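Local coordinates for protein glutathione transferase gst1-6 (Anopheles dirus, PDB 1V2A) that probably catalyses the conjugation of glutathione to electrophilic, often halide-bearing compounds, working as a homodimer in the detoxification of xenobiotics, at residues I16-K21 / L69-T74. Sequence-based numbering, arbitrary orientation.
Sequences ILLAKK and LYLVET
L18 meets L71 and V72 in a buried, wholly apolar helix-to-helix contact within the thioredoxin-like N-terminal domain, between helix 13-22 and helix 64-75. The interface is small: 129 Å² is buried between the two segments, and the closest pair of backbone CA atoms, those of L18 and V72, is 8.1 Å apart. On the 16-21 side L18 supplies nearly all of the contact, and every side-chain approach within 4.2 Å involves it. Its CA–CB bond is directed at the other helix, and chi1 of -177° sets CG opposite the backbone N, which extends the branch point toward helix 64-75. From there the two methyls divide the work. CD1 lies 3.9 Å from CB of L71, and the two leucines run alongside one another but head opposite ways. CD2 reaches CG2 of V72, also at 3.9 Å, and here the valine lies roughly perpendicular to the leucine. The valine can answer because chi1 of 178° puts CG1 opposite its backbone N and leaves CG2 beside that N, where it also comes within 4.1 Å of CG of L18. On the remote side of helix 64-75, T74 OG1 donates to the backbone O of Y70 (2.8 Å) from above the carbonyl plane, while T74 N reaches the same oxygen from the opposite face; the hydroxyl oxygen also sits over the Y70 ring. In the wider fold, I155 of helix 152-162 covers L18 and V152 of the same helix covers V72, which links this domain to the helical C-terminal one. L71 rests on L54 of strand 53-56. E73 OE2 forms a salt bridge with R89 NH1 of the second subunit, where Y70 and T74 also pack on K87 and P86 of that subunit, so helix 64-75 lies between helix 13-22 and the dimer partner.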
ATOM      1  N   ILE B  16      17.679  -1.681   2.222  1.00 29.81           N
ATOM      2  CA  ILE B  16      19.114  -1.431   2.292  1.00 28.32           C
ATOM      3  C   ILE B  16      19.403  -0.546   3.511  1.00 28.11           C
ATOM      4  O   ILE B  16      20.221  -0.883   4.362  1.00 27.73           O
ATOM      5  CB  ILE B  16      19.618  -0.700   1.020  1.00 25.90           C
ATOM      6  CG1 ILE B  16      19.484  -1.613  -0.201  1.00 25.93           C
ATOM      7  CG2 ILE B  16      21.057  -0.250   1.211  1.00 25.08           C
ATOM      8  CD1 ILE B  16      20.245  -2.925  -0.095  1.00 26.58           C
ATOM      9  N   LEU B  17      18.728   0.594   3.586  1.00 28.86           N
ATOM     10  CA  LEU B  17      18.927   1.513   4.695  1.00 30.20           C
ATOM     11  C   LEU B  17      18.573   0.853   6.025  1.00 31.34           C
ATOM     12  O   LEU B  17      19.349   0.884   6.982  1.00 31.93           O
ATOM     13  CB  LEU B  17      18.078   2.773   4.483  1.00 29.36           C
ATOM     14  CG  LEU B  17      18.767   4.072   4.034  1.00 28.66           C
ATOM     15  CD1 LEU B  17      20.068   3.783   3.335  1.00 27.40           C
ATOM     16  CD2 LEU B  17      17.826   4.859   3.133  1.00 26.74           C
ATOM     17  N   LEU B  18      17.391   0.254   6.082  1.00 34.28           N
ATOM     18  CA  LEU B  18      16.945  -0.407   7.297  1.00 34.03           C
ATOM     19  C   LEU B  18      18.003  -1.430   7.709  1.00 34.72           C
ATOM     20  O   LEU B  18      18.390  -1.495   8.875  1.00 38.05           O
ATOM     21  CB  LEU B  18      15.596  -1.085   7.043  1.00 34.93           C
ATOM     22  CG  LEU B  18      14.870  -1.789   8.193  1.00 36.69           C
ATOM     23  CD1 LEU B  18      15.569  -3.105   8.509  1.00 39.18           C
ATOM     24  CD2 LEU B  18      14.814  -0.877   9.407  1.00 33.94           C
ATOM     25  N   ALA B  19      18.482  -2.211   6.743  1.00 31.28           N
ATOM     26  CA  ALA B  19      19.493  -3.226   7.014  1.00 30.23           C
ATOM     27  C   ALA B  19      20.693  -2.647   7.754  1.00 30.47           C
ATOM     28  O   ALA B  19      21.181  -3.240   8.722  1.00 28.67           O
ATOM     29  CB  ALA B  19      19.953  -3.873   5.708  1.00 28.39           C
ATOM     30  N   LYS B  20      21.161  -1.489   7.291  1.00 31.54           N
ATOM     31  CA  LYS B  20      22.314  -0.826   7.889  1.00 32.50           C
ATOM     32  C   LYS B  20      22.027  -0.387   9.315  1.00 32.80           C
ATOM     33  O   LYS B  20      22.866  -0.526  10.199  1.00 30.86           O
ATOM     34  CB  LYS B  20      22.714   0.398   7.061  1.00 34.87           C
ATOM     35  CG  LYS B  20      23.023   0.100   5.600  1.00 39.43           C
ATOM     36  CD  LYS B  20      23.639   1.317   4.911  1.00 41.61           C
ATOM     37  CE  LYS B  20      23.825   1.066   3.422  1.00 43.68           C
ATOM     38  NZ  LYS B  20      24.597  -0.183   3.154  1.00 44.33           N
ATOM     39  N   LYS B  21      20.833   0.148   9.525  1.00 32.12           N
ATOM     40  CA  LYS B  21      20.425   0.620  10.836  1.00 32.35           C
ATOM     41  C   LYS B  21      20.348  -0.476  11.896  1.00 29.71           C
ATOM     42  O   LYS B  21      20.555  -0.198  13.071  1.00 30.32           O
ATOM     43  CB  LYS B  21      19.056   1.305  10.734  1.00 34.42           C
ATOM     44  CG  LYS B  21      19.062   2.815  10.929  1.00 33.35           C
ATOM     45  CD  LYS B  21      19.297   3.188  12.378  1.00 35.71           C
ATOM     46  CE  LYS B  21      19.038   4.666  12.609  1.00 35.04           C
ATOM     47  NZ  LYS B  21      19.270   5.075  14.016  1.00 37.71           N
ATOM     48  N   LEU B  69       8.927  -4.385   7.110  1.00 27.88           N
ATOM     49  CA  LEU B  69       8.244  -4.824   8.324  1.00 30.54           C
ATOM     50  C   LEU B  69       8.674  -6.217   8.790  1.00 28.99           C
ATOM     51  O   LEU B  69       8.658  -6.513   9.981  1.00 27.11           O
ATOM     52  CB  LEU B  69       6.732  -4.794   8.117  1.00 31.62           C
ATOM     53  CG  LEU B  69       6.131  -3.440   7.739  1.00 32.35           C
ATOM     54  CD1 LEU B  69       4.615  -3.583   7.690  1.00 34.69           C
ATOM     55  CD2 LEU B  69       6.532  -2.378   8.754  1.00 32.41           C
ATOM     56  N   TYR B  70       9.056  -7.065   7.846  1.00 26.77           N
ATOM     57  CA  TYR B  70       9.505  -8.409   8.165  1.00 28.17           C
ATOM     58  C   TYR B  70      10.859  -8.392   8.890  1.00 26.54           C
ATOM     59  O   TYR B  70      11.025  -9.040   9.921  1.00 28.32           O
ATOM     60  CB  TYR B  70       9.628  -9.234   6.879  1.00 28.00           C
ATOM     61  CG  TYR B  70      10.333 -10.558   7.067  1.00 30.92           C
ATOM     62  CD1 TYR B  70       9.649 -11.676   7.538  1.00 30.84           C
ATOM     63  CD2 TYR B  70      11.690 -10.692   6.776  1.00 32.46           C
ATOM     64  CE1 TYR B  70      10.300 -12.900   7.708  1.00 33.98           C
ATOM     65  CE2 TYR B  70      12.352 -11.909   6.947  1.00 33.54           C
ATOM     66  CZ  TYR B  70      11.653 -13.005   7.409  1.00 33.96           C
ATOM     67  OH  TYR B  70      12.301 -14.209   7.555  1.00 36.23           O
ATOM     68  N   LEU B  71      11.816  -7.649   8.341  1.00 24.89           N
ATOM     69  CA  LEU B  71      13.158  -7.552   8.907  1.00 26.83           C
ATOM     70  C   LEU B  71      13.167  -6.943  10.303  1.00 28.64           C
ATOM     71  O   LEU B  71      13.892  -7.406  11.186  1.00 29.22           O
ATOM     72  CB  LEU B  71      14.069  -6.719   7.996  1.00 22.98           C
ATOM     73  CG  LEU B  71      14.476  -7.323   6.646  1.00 26.90           C
ATOM     74  CD1 LEU B  71      15.257  -6.291   5.856  1.00 25.94           C
ATOM     75  CD2 LEU B  71      15.320  -8.567   6.845  1.00 26.29           C
ATOM     76  N   VAL B  72      12.373  -5.893  10.492  1.00 26.70           N
ATOM     77  CA  VAL B  72      12.300  -5.234  11.781  1.00 28.31           C
ATOM     78  C   VAL B  72      11.781  -6.223  12.825  1.00 31.05           C
ATOM     79  O   VAL B  72      12.417  -6.429  13.860  1.00 29.89           O
ATOM     80  CB  VAL B  72      11.353  -4.008  11.736  1.00 27.08           C
ATOM     81  CG1 VAL B  72      11.271  -3.369  13.111  1.00 27.19           C
ATOM     82  CG2 VAL B  72      11.848  -3.005  10.719  1.00 24.18           C
ATOM     83  N   GLU B  73      10.634  -6.838  12.541  1.00 31.22           N
ATOM     84  CA  GLU B  73      10.023  -7.797  13.461  1.00 34.66           C
ATOM     85  C   GLU B  73      10.967  -8.953  13.743  1.00 34.79           C
ATOM     86  O   GLU B  73      11.098  -9.394  14.879  1.00 36.81           O
ATOM     87  CB  GLU B  73       8.700  -8.337  12.883  1.00 34.61           C
ATOM     88  CG  GLU B  73       7.719  -7.233  12.455  1.00 36.30           C
ATOM     89  CD  GLU B  73       6.316  -7.739  12.137  1.00 34.65           C
ATOM     90  OE1 GLU B  73       6.159  -8.640  11.281  1.00 35.54           O
ATOM     91  OE2 GLU B  73       5.366  -7.220  12.751  1.00 36.57           O
ATOM     92  N   THR B  74      11.637  -9.429  12.700  1.00 35.03           N
ATOM     93  CA  THR B  74      12.569 -10.541  12.829  1.00 33.46           C
ATOM     94  C   THR B  74      13.930 -10.198  13.447  1.00 35.82           C
ATOM     95  O   THR B  74      14.444 -10.957  14.274  1.00 34.74           O
ATOM     96  CB  THR B  74      12.839 -11.188  11.457  1.00 31.72           C
ATOM     97  OG1 THR B  74      11.598 -11.575  10.854  1.00 29.99           O
ATOM     98  CG2 THR B  74      13.710 -12.414  11.613  1.00 30.67           C
TER